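Side-chain contact in putative methyltransferase protein (Bacteroides fragilis, PDB 5BP9), which probably transfers a methyl group from S-adenosylmethionine to an acceptor, and binds the product S-adenosylhomocysteine: residues D162-L167 with Q189-D194. Sequence-based numbering, arbitrary orientation.
Sequences DTILML and QLLRPD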
loop_
_atom_site.group_PDB
_atom_site.type_symbol
_atom_site.label_atom_id
_atom_site.label_comp_id
_atom_site.label_asym_id
_atom_site.label_seq_id
_atom_site.Cartn_x
_atom_site.Cartn_y
_atom_site.Cartn_z
ATOM N N ASP A 162 -10.591 -7.888 -11.213
ATOM C CA ASP A 162 -9.619 -8.543 -12.087
ATOM C C ASP A 162 -8.175 -8.252 -11.701
ATOM O O ASP A 162 -7.310 -9.109 -11.884
ATOM C CB ASP A 162 -9.854 -8.137 -13.528
ATOM C CG ASP A 162 -11.260 -8.504 -14.002
ATOM O OD1 ASP A 162 -11.534 -9.734 -14.116
ATOM O OD2 ASP A 162 -12.074 -7.572 -14.224
ATOM N N THR A 163 -7.926 -7.053 -11.184
ATOM C CA THR A 163 -6.572 -6.661 -10.735
ATOM C C THR A 163 -6.699 -5.950 -9.392
ATOM O O THR A 163 -7.534 -5.052 -9.237
ATOM C CB THR A 163 -5.863 -5.720 -11.725
ATOM O OG1 THR A 163 -5.939 -6.247 -13.051
ATOM C CG2 THR A 163 -4.388 -5.578 -11.383
ATOM N N ILE A 164 -5.887 -6.383 -8.437
ATOM C CA ILE A 164 -5.768 -5.723 -7.134
ATOM C C ILE A 164 -4.360 -5.134 -7.035
ATOM O O ILE A 164 -3.373 -5.863 -7.141
ATOM C CB ILE A 164 -6.062 -6.688 -5.983
ATOM C CG1 ILE A 164 -7.521 -7.222 -6.124
ATOM C CG2 ILE A 164 -5.841 -5.976 -4.642
ATOM C CD1 ILE A 164 -7.943 -8.216 -5.057
ATOM N N LEU A 165 -4.285 -3.809 -6.871
ATOM C CA LEU A 165 -3.007 -3.087 -6.828
ATOM C C LEU A 165 -2.640 -2.743 -5.400
ATOM O O LEU A 165 -3.402 -2.084 -4.708
ATOM C CB LEU A 165 -3.074 -1.783 -7.628
ATOM C CG LEU A 165 -3.306 -1.879 -9.121
ATOM C CD1 LEU A 165 -3.408 -0.482 -9.711
ATOM C CD2 LEU A 165 -2.173 -2.654 -9.773
HETATM N N MSE A 166 -1.461 -3.215 -4.977
HETATM C CA MSE A 166 -0.905 -2.867 -3.670
HETATM C C MSE A 166 0.470 -2.331 -3.906
HETATM O O MSE A 166 1.462 -3.081 -4.000
HETATM C CB MSE A 166 -0.943 -4.107 -2.840
HETATM C CG MSE A 166 -2.401 -4.461 -2.597
HETATM SE SE MSE A 166 -2.560 -6.099 -1.551
HETATM C CE MSE A 166 -2.306 -5.226 0.210
ATOM N N LEU A 167 0.530 -1.006 -4.043
ATOM C CA LEU A 167 1.749 -0.306 -4.480
ATOM C C LEU A 167 2.287 0.662 -3.424
ATOM O O LEU A 167 1.552 1.096 -2.558
ATOM C CB LEU A 167 1.468 0.424 -5.781
ATOM C CG LEU A 167 1.020 -0.461 -6.949
ATOM C CD1 LEU A 167 0.708 0.425 -8.157
ATOM C CD2 LEU A 167 2.033 -1.528 -7.306
ATOM N N GLN A 189 -11.648 -13.829 -1.611
ATOM C CA GLN A 189 -12.992 -13.246 -1.698
ATOM C C GLN A 189 -13.092 -12.147 -2.751
ATOM O O GLN A 189 -14.149 -11.919 -3.323
ATOM C CB GLN A 189 -13.410 -12.634 -0.352
ATOM C CG GLN A 189 -13.476 -13.563 0.872
ATOM C CD GLN A 189 -13.440 -12.771 2.207
ATOM O OE1 GLN A 189 -12.775 -13.175 3.167
ATOM N NE2 GLN A 189 -14.137 -11.634 2.257
ATOM N N LEU A 190 -11.992 -11.420 -2.951
ATOM C CA LEU A 190 -11.980 -10.243 -3.814
ATOM C C LEU A 190 -11.571 -10.474 -5.262
ATOM O O LEU A 190 -11.821 -9.606 -6.107
ATOM C CB LEU A 190 -11.040 -9.174 -3.203
ATOM C CG LEU A 190 -11.408 -8.569 -1.845
ATOM C CD1 LEU A 190 -10.338 -7.582 -1.431
ATOM C CD2 LEU A 190 -12.803 -7.920 -1.859
ATOM N N LEU A 191 -10.943 -11.609 -5.554
ATOM C CA LEU A 191 -10.438 -11.856 -6.898
ATOM C C LEU A 191 -11.424 -12.586 -7.788
ATOM O O LEU A 191 -11.985 -13.621 -7.395
ATOM C CB LEU A 191 -9.143 -12.649 -6.861
ATOM C CG LEU A 191 -7.905 -11.877 -6.452
ATOM C CD1 LEU A 191 -6.737 -12.827 -6.200
ATOM C CD2 LEU A 191 -7.509 -10.832 -7.487
ATOM N N ARG A 192 -11.598 -12.054 -8.991
ATOM C CA ARG A 192 -12.333 -12.770 -10.041
ATOM C C ARG A 192 -11.485 -13.911 -10.577
ATOM O O ARG A 192 -10.258 -13.915 -10.414
ATOM C CB ARG A 192 -12.698 -11.816 -11.162
ATOM C CG ARG A 192 -13.696 -10.790 -10.698
ATOM C CD ARG A 192 -14.060 -9.771 -11.736
ATOM N NE ARG A 192 -15.023 -8.803 -11.210
ATOM C CZ ARG A 192 -15.433 -7.704 -11.844
ATOM N NH1 ARG A 192 -15.012 -7.407 -13.061
ATOM N NH2 ARG A 192 -16.277 -6.885 -11.248
ATOM N N PRO A 193 -12.128 -14.879 -11.257
ATOM C CA PRO A 193 -11.350 -15.917 -11.950
ATOM C C PRO A 193 -10.304 -15.320 -12.883
ATOM O O PRO A 193 -10.579 -14.325 -13.573
ATOM C CB PRO A 193 -12.411 -16.640 -12.768
ATOM C CG PRO A 193 -13.647 -16.494 -11.970
ATOM C CD PRO A 193 -13.581 -15.114 -11.394
ATOM N N ASP A 194 -9.104 -15.886 -12.829
ATOM C CA ASP A 194 -7.925 -15.389 -13.565
ATOM C C ASP A 194 -7.458 -13.990 -13.169
ATOM O O ASP A 194 -6.639 -13.390 -13.878
ATOM C CB ASP A 194 -8.133 -15.470 -15.075
ATOM C CG ASP A 194 -8.496 -16.867 -15.531
ATOM O OD1 ASP A 194 -7.929 -17.866 -15.012
ATOM O OD2 ASP A 194 -9.367 -16.950 -16.405
HETATM O O HOH W 1 -9.726 -11.676 -14.076
#
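The Asp162 carboxylate and the Arg192 guanidinium meet with their planes 83° apart, nearly perpendicular. The contact belongs to the Rossmann-like fold of class I methyltransferases. It sits in the beta-alpha-beta crossover from strand 161-166 through helix 180-190 to the parallel neighbour, strand 195-202. OD2 of Asp162 reaches NH1 of Arg192 at 3.2 Å, obliquely to the guanidinium plane. This is a salt bridge, but its hydrogen bond is weak, bent to 129° at the hydrogen. The other oxygen, OD1, lies against the aliphatic part of the arginine, 3.5 Å from CD.

Both charged groups have further partners. The backbone N of Thr104, on the adjoining strand, donates to OD2 of Asp162. Thr160 OG1 bonds NE of Arg192, which helps fix the guanidinium. The arginine chain is extended from CG to NE (chi3 -180°), and this carries NH1 past OD1 to OD2.

Farther along the strand the contact becomes apolar. Ile164 leaves the strand toward 189-194, its longer branch extended with CD1 anti to CA. Ile164 CD1 packs against CB of Leu190 at 3.7 Å. The same CD1 meets CD2 of Leu191, just past the helix end, at 3.6 Å. Leu190 also touches Leu152, a residue of the S-adenosylhomocysteine site. At the polar end one water donates to both segments. It reaches OD1 of Asp162 at 2.7 Å. Its other bond runs to the carbonyl O of Pro193, 2.8 Å from the water oxygen.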